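Tll1590 protein (Thermosynechococcus elongatus, PDB 6LDQ) is a probable glycosyltransferase-type protein with a glycosyl transferase 4-like domain of the GT-B clan. Local coordinates at residues R83-V94 with N112-G120. Residues are numbered along the deposited sequence; the frame is centred on the assembly and turned at random.
Sequences REKLFETLPKFV and NYWLSGWVG
Leu86, whose CB rests against CD1 of Leu115, has its carbonyl O gripped twice by Thr89, through the backbone N and through OG1 at 2.7 Å, the hydroxyl lying in the carbonyl plane on a lone pair. This turn leads into helix 90-104. The other branch of Leu115, CD2, lies at the edge of the Phe87 ring and 3.7 Å from the backbone N of Phe87, and the two branches thus meet Leu86 and Phe87 separately. Phe87, its CG anti to the backbone N (chi1 -172°), turns its ring toward both Trp114 and Trp118, which meet it on different sides. Its edge meets the face of the Trp118 five-membered ring in a T-shaped stack, CE1 standing 3.6 Å from CD1 of Trp118; toward Trp114 the planes are closer to parallel but slid apart, with little overlap. CB of Leu90 packs 3.6 Å from CE3 of Trp118, and CG of Pro91 approaches CH2 of the same indole. Farther along, CG2 of Val94 touches CG1 of Val119 at 3.7 Å. At the opposite end the extended Arg83 chain offers NH1 to OH of Tyr113 in a weak bond, 2.8 Å long but bent to 115°. Thr155 and Val159 of helix 153-166 adjoin the aromatic cluster. Helices 90-104 and 113-126 flank strand 108-112 in sequence, and their segments cross at -54°, neighbouring helices packed on the mostly parallel sheet of a Rossmann-like GT-B domain.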
ATOM      1  N   ARG A  83     -15.454  -0.481   3.434  1.00 22.81           N
ATOM      2  CA  ARG A  83     -14.505   0.606   3.183  1.00 21.38           C
ATOM      3  C   ARG A  83     -15.081   1.967   3.559  1.00 22.39           C
ATOM      4  O   ARG A  83     -14.361   2.829   4.076  1.00 21.39           O
ATOM      5  CB  ARG A  83     -14.065   0.585   1.712  1.00 28.01           C
ATOM      6  CG  ARG A  83     -15.182   0.781   0.685  1.00 26.54           C
ATOM      7  CD  ARG A  83     -14.610   1.109  -0.682  1.00 32.85           C
ATOM      8  NE  ARG A  83     -15.618   1.084  -1.745  1.00 35.60           N
ATOM      9  CZ  ARG A  83     -16.087   2.175  -2.340  1.00 27.85           C
ATOM     10  NH1 ARG A  83     -15.632   3.361  -1.970  1.00 28.02           N
ATOM     11  NH2 ARG A  83     -16.998   2.079  -3.308  1.00 22.15           N
ATOM     12  N   GLU A  84     -16.383   2.169   3.338  1.00 23.47           N
ATOM     13  CA  GLU A  84     -17.022   3.454   3.625  1.00 23.31           C
ATOM     14  C   GLU A  84     -17.142   3.758   5.118  1.00 29.09           C
ATOM     15  O   GLU A  84     -17.575   4.861   5.476  1.00 27.01           O
ATOM     16  CB  GLU A  84     -18.404   3.498   2.957  1.00 27.39           C
ATOM     17  CG  GLU A  84     -19.360   2.426   3.448  1.00 25.79           C
ATOM     18  CD  GLU A  84     -19.377   1.173   2.591  1.00 29.08           C
ATOM     19  OE1 GLU A  84     -20.358   0.407   2.718  1.00 35.61           O
ATOM     20  OE2 GLU A  84     -18.426   0.936   1.810  1.00 29.29           O
ATOM     21  N   LYS A  85     -16.771   2.825   5.992  1.00 22.60           N
ATOM     22  CA  LYS A  85     -16.747   3.059   7.434  1.00 23.92           C
ATOM     23  C   LYS A  85     -15.356   2.861   8.028  1.00 18.96           C
ATOM     24  O   LYS A  85     -15.218   2.814   9.256  1.00 20.82           O
ATOM     25  CB  LYS A  85     -17.741   2.133   8.146  1.00 28.50           C
ATOM     26  CG  LYS A  85     -19.204   2.502   7.953  1.00 33.01           C
ATOM     27  CD  LYS A  85     -19.587   3.708   8.797  1.00 33.99           C
ATOM     28  CE  LYS A  85     -20.825   4.388   8.246  1.00 35.33           C
ATOM     29  NZ  LYS A  85     -22.039   3.943   8.976  1.00 42.49           N
ATOM     30  N   LEU A  86     -14.320   2.731   7.196  1.00 19.74           N
ATOM     31  CA  LEU A  86     -13.002   2.400   7.721  1.00 19.83           C
ATOM     32  C   LEU A  86     -12.199   3.619   8.145  1.00 21.51           C
ATOM     33  O   LEU A  86     -11.326   3.483   9.011  1.00 22.23           O
ATOM     34  CB  LEU A  86     -12.201   1.595   6.679  1.00 17.16           C
ATOM     35  CG  LEU A  86     -12.479   0.090   6.729  1.00 16.97           C
ATOM     36  CD1 LEU A  86     -11.591  -0.673   5.749  1.00 19.26           C
ATOM     37  CD2 LEU A  86     -12.280  -0.440   8.152  1.00 22.77           C
ATOM     38  N   PHE A  87     -12.463   4.802   7.564  1.00 16.96           N
ATOM     39  CA  PHE A  87     -11.603   5.962   7.815  1.00 14.31           C
ATOM     40  C   PHE A  87     -11.346   6.201   9.305  1.00 21.93           C
ATOM     41  O   PHE A  87     -10.226   6.554   9.704  1.00 17.61           O
ATOM     42  CB  PHE A  87     -12.199   7.222   7.182  1.00 18.42           C
ATOM     43  CG  PHE A  87     -11.271   8.393   7.236  1.00 15.05           C
ATOM     44  CD1 PHE A  87     -10.172   8.453   6.402  1.00 15.31           C
ATOM     45  CD2 PHE A  87     -11.467   9.407   8.154  1.00 21.79           C
ATOM     46  CE1 PHE A  87      -9.298   9.522   6.474  1.00 16.37           C
ATOM     47  CE2 PHE A  87     -10.601  10.470   8.227  1.00 19.71           C
ATOM     48  CZ  PHE A  87      -9.520  10.532   7.395  1.00 20.53           C
ATOM     49  N   GLU A  88     -12.373   6.026  10.153  1.00 18.46           N
ATOM     50  CA  GLU A  88     -12.191   6.360  11.563  1.00 20.37           C
ATOM     51  C   GLU A  88     -11.325   5.350  12.317  1.00 20.61           C
ATOM     52  O   GLU A  88     -11.005   5.603  13.485  1.00 19.89           O
ATOM     53  CB  GLU A  88     -13.552   6.498  12.266  1.00 26.29           C
ATOM     54  CG  GLU A  88     -14.225   5.183  12.675  1.00 20.80           C
ATOM     55  CD  GLU A  88     -15.664   5.382  13.150  1.00 29.97           C
ATOM     56  OE1 GLU A  88     -16.055   6.543  13.386  1.00 28.27           O
ATOM     57  OE2 GLU A  88     -16.405   4.383  13.288  1.00 34.96           O
ATOM     58  N   THR A  89     -10.950   4.225  11.683  1.00 16.21           N
ATOM     59  CA  THR A  89     -10.129   3.185  12.294  1.00 22.13           C
ATOM     60  C   THR A  89      -8.637   3.367  12.035  1.00 21.55           C
ATOM     61  O   THR A  89      -7.826   2.692  12.691  1.00 19.64           O
ATOM     62  CB  THR A  89     -10.536   1.789  11.780  1.00 22.31           C
ATOM     63  OG1 THR A  89     -10.014   1.580  10.458  1.00 14.81           O
ATOM     64  CG2 THR A  89     -12.046   1.657  11.728  1.00 23.24           C
ATOM     65  N   LEU A  90      -8.266   4.286  11.139  1.00 14.89           N
ATOM     66  CA  LEU A  90      -6.939   4.445  10.553  1.00 18.50           C
ATOM     67  C   LEU A  90      -5.884   4.937  11.547  1.00 19.77           C
ATOM     68  O   LEU A  90      -4.749   4.437  11.500  1.00 15.85           O
ATOM     69  CB  LEU A  90      -7.014   5.368   9.326  1.00 19.79           C
ATOM     70  CG  LEU A  90      -7.906   4.819   8.202  1.00 22.88           C
ATOM     71  CD1 LEU A  90      -7.664   5.527   6.859  1.00 17.28           C
ATOM     72  CD2 LEU A  90      -7.703   3.297   8.043  1.00 20.75           C
ATOM     73  N   PRO A  91      -6.191   5.881  12.455  1.00 16.56           N
ATOM     74  CA  PRO A  91      -5.208   6.210  13.502  1.00 16.86           C
ATOM     75  C   PRO A  91      -4.784   5.007  14.333  1.00 20.67           C
ATOM     76  O   PRO A  91      -3.627   4.949  14.773  1.00 19.83           O
ATOM     77  CB  PRO A  91      -5.943   7.249  14.367  1.00 24.14           C
ATOM     78  CG  PRO A  91      -6.870   7.919  13.421  1.00 20.48           C
ATOM     79  CD  PRO A  91      -7.320   6.839  12.461  1.00 18.42           C
ATOM     80  N   LYS A  92      -5.692   4.058  14.569  1.00 16.50           N
ATOM     81  CA  LYS A  92      -5.321   2.844  15.278  1.00 22.33           C
ATOM     82  C   LYS A  92      -4.478   1.939  14.389  1.00 17.69           C
ATOM     83  O   LYS A  92      -3.528   1.303  14.868  1.00 18.63           O
ATOM     84  CB  LYS A  92      -6.566   2.107  15.770  1.00 22.80           C
ATOM     85  CG  LYS A  92      -7.462   2.927  16.713  1.00 27.99           C
ATOM     86  CD  LYS A  92      -8.837   2.287  16.894  1.00 31.44           C
ATOM     87  CE  LYS A  92      -9.326   2.434  18.329  1.00 30.22           C
ATOM     88  NZ  LYS A  92     -10.748   1.990  18.503  1.00 36.79           N
ATOM     89  N   PHE A  93      -4.816   1.867  13.093  1.00 17.91           N
ATOM     90  CA  PHE A  93      -4.007   1.077  12.158  1.00 15.07           C
ATOM     91  C   PHE A  93      -2.601   1.636  12.049  1.00 16.86           C
ATOM     92  O   PHE A  93      -1.624   0.876  11.951  1.00 20.77           O
ATOM     93  CB  PHE A  93      -4.677   1.016  10.787  1.00 17.10           C
ATOM     94  CG  PHE A  93      -4.120  -0.050   9.880  1.00 14.25           C
ATOM     95  CD1 PHE A  93      -2.930   0.151   9.207  1.00 16.84           C
ATOM     96  CD2 PHE A  93      -4.802  -1.234   9.690  1.00 16.92           C
ATOM     97  CE1 PHE A  93      -2.410  -0.832   8.371  1.00 14.03           C
ATOM     98  CE2 PHE A  93      -4.300  -2.220   8.857  1.00 18.21           C
ATOM     99  CZ  PHE A  93      -3.107  -2.017   8.193  1.00 16.10           C
ATOM    100  N   VAL A  94      -2.470   2.958  12.096  1.00 15.38           N
ATOM    101  CA  VAL A  94      -1.154   3.585  12.037  1.00 18.83           C
ATOM    102  C   VAL A  94      -0.318   3.209  13.257  1.00 23.32           C
ATOM    103  O   VAL A  94       0.872   2.894  13.135  1.00 19.75           O
ATOM    104  CB  VAL A  94      -1.293   5.113  11.899  1.00 16.07           C
ATOM    105  CG1 VAL A  94      -0.014   5.801  12.315  1.00 21.20           C
ATOM    106  CG2 VAL A  94      -1.693   5.507  10.452  1.00 17.01           C
ATOM    107  N   ASN A 112      -2.350   0.606  -0.632  1.00 11.15           N
ATOM    108  CA  ASN A 112      -3.385   0.181  -1.567  1.00 14.72           C
ATOM    109  C   ASN A 112      -4.719   0.832  -1.219  1.00 12.13           C
ATOM    110  O   ASN A 112      -5.218   0.652  -0.106  1.00 13.30           O
ATOM    111  CB  ASN A 112      -3.587  -1.322  -1.555  1.00 11.85           C
ATOM    112  CG  ASN A 112      -4.452  -1.789  -2.709  1.00 17.50           C
ATOM    113  OD1 ASN A 112      -4.101  -1.607  -3.880  1.00 19.29           O
ATOM    114  ND2 ASN A 112      -5.581  -2.401  -2.390  1.00 19.63           N
ATOM    115  N   TYR A 113      -5.321   1.511  -2.201  1.00 14.49           N
ATOM    116  CA  TYR A 113      -6.556   2.277  -2.019  1.00 14.13           C
ATOM    117  C   TYR A 113      -6.363   3.487  -1.104  1.00 14.77           C
ATOM    118  O   TYR A 113      -5.515   3.487  -0.210  1.00 13.46           O
ATOM    119  CB  TYR A 113      -7.686   1.383  -1.488  1.00 14.26           C
ATOM    120  CG  TYR A 113      -9.068   2.002  -1.618  1.00 16.49           C
ATOM    121  CD1 TYR A 113      -9.522   2.492  -2.837  1.00 24.01           C
ATOM    122  CD2 TYR A 113      -9.920   2.073  -0.520  1.00 22.08           C
ATOM    123  CE1 TYR A 113     -10.786   3.047  -2.960  1.00 18.87           C
ATOM    124  CE2 TYR A 113     -11.175   2.629  -0.625  1.00 20.92           C
ATOM    125  CZ  TYR A 113     -11.607   3.112  -1.849  1.00 24.85           C
ATOM    126  OH  TYR A 113     -12.864   3.657  -1.953  1.00 21.64           O
ATOM    127  N   TRP A 114      -7.195   4.524  -1.291  1.00 17.84           N
ATOM    128  CA  TRP A 114      -6.923   5.801  -0.636  1.00 17.66           C
ATOM    129  C   TRP A 114      -6.863   5.679   0.880  1.00 13.33           C
ATOM    130  O   TRP A 114      -6.116   6.428   1.522  1.00 12.52           O
ATOM    131  CB  TRP A 114      -7.965   6.848  -1.073  1.00 15.40           C
ATOM    132  CG  TRP A 114      -9.343   6.702  -0.506  1.00 16.55           C
ATOM    133  CD1 TRP A 114     -10.399   6.053  -1.078  1.00 19.31           C
ATOM    134  CD2 TRP A 114      -9.838   7.278   0.716  1.00 17.49           C
ATOM    135  NE1 TRP A 114     -11.525   6.171  -0.272  1.00 18.18           N
ATOM    136  CE2 TRP A 114     -11.196   6.909   0.835  1.00 19.88           C
ATOM    137  CE3 TRP A 114      -9.262   8.057   1.721  1.00 16.96           C
ATOM    138  CZ2 TRP A 114     -11.988   7.318   1.911  1.00 21.13           C
ATOM    139  CZ3 TRP A 114     -10.045   8.447   2.793  1.00 15.32           C
ATOM    140  CH2 TRP A 114     -11.389   8.072   2.882  1.00 22.42           C
ATOM    141  N   LEU A 115      -7.611   4.731   1.465  1.00 15.28           N
ATOM    142  CA  LEU A 115      -7.648   4.566   2.924  1.00 18.68           C
ATOM    143  C   LEU A 115      -6.282   4.144   3.471  1.00 18.51           C
ATOM    144  O   LEU A 115      -5.764   4.734   4.422  1.00 19.98           O
ATOM    145  CB  LEU A 115      -8.712   3.527   3.310  1.00 14.20           C
ATOM    146  CG  LEU A 115     -10.193   3.902   3.142  1.00 15.81           C
ATOM    147  CD1 LEU A 115     -11.037   2.652   3.074  1.00 16.93           C
ATOM    148  CD2 LEU A 115     -10.659   4.796   4.292  1.00 18.31           C
ATOM    149  N   SER A 116      -5.704   3.101   2.901  1.00 14.02           N
ATOM    150  CA  SER A 116      -4.322   2.761   3.241  1.00 15.04           C
ATOM    151  C   SER A 116      -3.384   3.925   2.933  1.00 14.40           C
ATOM    152  O   SER A 116      -2.387   4.126   3.632  1.00 14.34           O
ATOM    153  CB  SER A 116      -3.899   1.517   2.473  1.00 15.52           C
ATOM    154  OG  SER A 116      -4.876   0.492   2.591  1.00 17.38           O
ATOM    155  N   GLY A 117      -3.717   4.738   1.922  1.00 13.29           N
ATOM    156  CA  GLY A 117      -2.850   5.847   1.559  1.00 12.03           C
ATOM    157  C   GLY A 117      -2.772   6.933   2.605  1.00 14.68           C
ATOM    158  O   GLY A 117      -1.723   7.552   2.787  1.00 14.17           O
ATOM    159  N   TRP A 118      -3.900   7.219   3.270  1.00 18.37           N
ATOM    160  CA  TRP A 118      -3.872   8.041   4.473  1.00 16.95           C
ATOM    161  C   TRP A 118      -2.830   7.517   5.465  1.00 14.87           C
ATOM    162  O   TRP A 118      -2.041   8.279   6.039  1.00 14.55           O
ATOM    163  CB  TRP A 118      -5.268   8.040   5.103  1.00 12.19           C
ATOM    164  CG  TRP A 118      -5.452   9.112   6.119  1.00 19.56           C
ATOM    165  CD1 TRP A 118      -5.845  10.406   5.890  1.00 20.31           C
ATOM    166  CD2 TRP A 118      -5.221   9.002   7.521  1.00 17.52           C
ATOM    167  NE1 TRP A 118      -5.885  11.097   7.080  1.00 21.52           N
ATOM    168  CE2 TRP A 118      -5.497  10.258   8.093  1.00 17.61           C
ATOM    169  CE3 TRP A 118      -4.789   7.959   8.350  1.00 17.73           C
ATOM    170  CZ2 TRP A 118      -5.379  10.502   9.466  1.00 21.60           C
ATOM    171  CZ3 TRP A 118      -4.675   8.198   9.721  1.00 24.39           C
ATOM    172  CH2 TRP A 118      -4.980   9.462  10.264  1.00 21.55           C
ATOM    173  N   VAL A 119      -2.821   6.211   5.676  1.00 14.98           N
ATOM    174  CA  VAL A 119      -1.810   5.627   6.560  1.00 15.87           C
ATOM    175  C   VAL A 119      -0.419   5.939   6.017  1.00 17.88           C
ATOM    176  O   VAL A 119       0.465   6.407   6.746  1.00 17.45           O
ATOM    177  CB  VAL A 119      -2.053   4.115   6.722  1.00 14.04           C
ATOM    178  CG1 VAL A 119      -0.878   3.436   7.444  1.00 12.75           C
ATOM    179  CG2 VAL A 119      -3.373   3.847   7.458  1.00 17.88           C
ATOM    180  N   GLY A 120      -0.226   5.741   4.709  1.00 13.98           N
ATOM    181  CA  GLY A 120       1.059   6.077   4.110  1.00 16.65           C
ATOM    182  C   GLY A 120       1.394   7.549   4.252  1.00 19.68           C
ATOM    183  O   GLY A 120       2.520   7.913   4.600  1.00 17.81           O
TER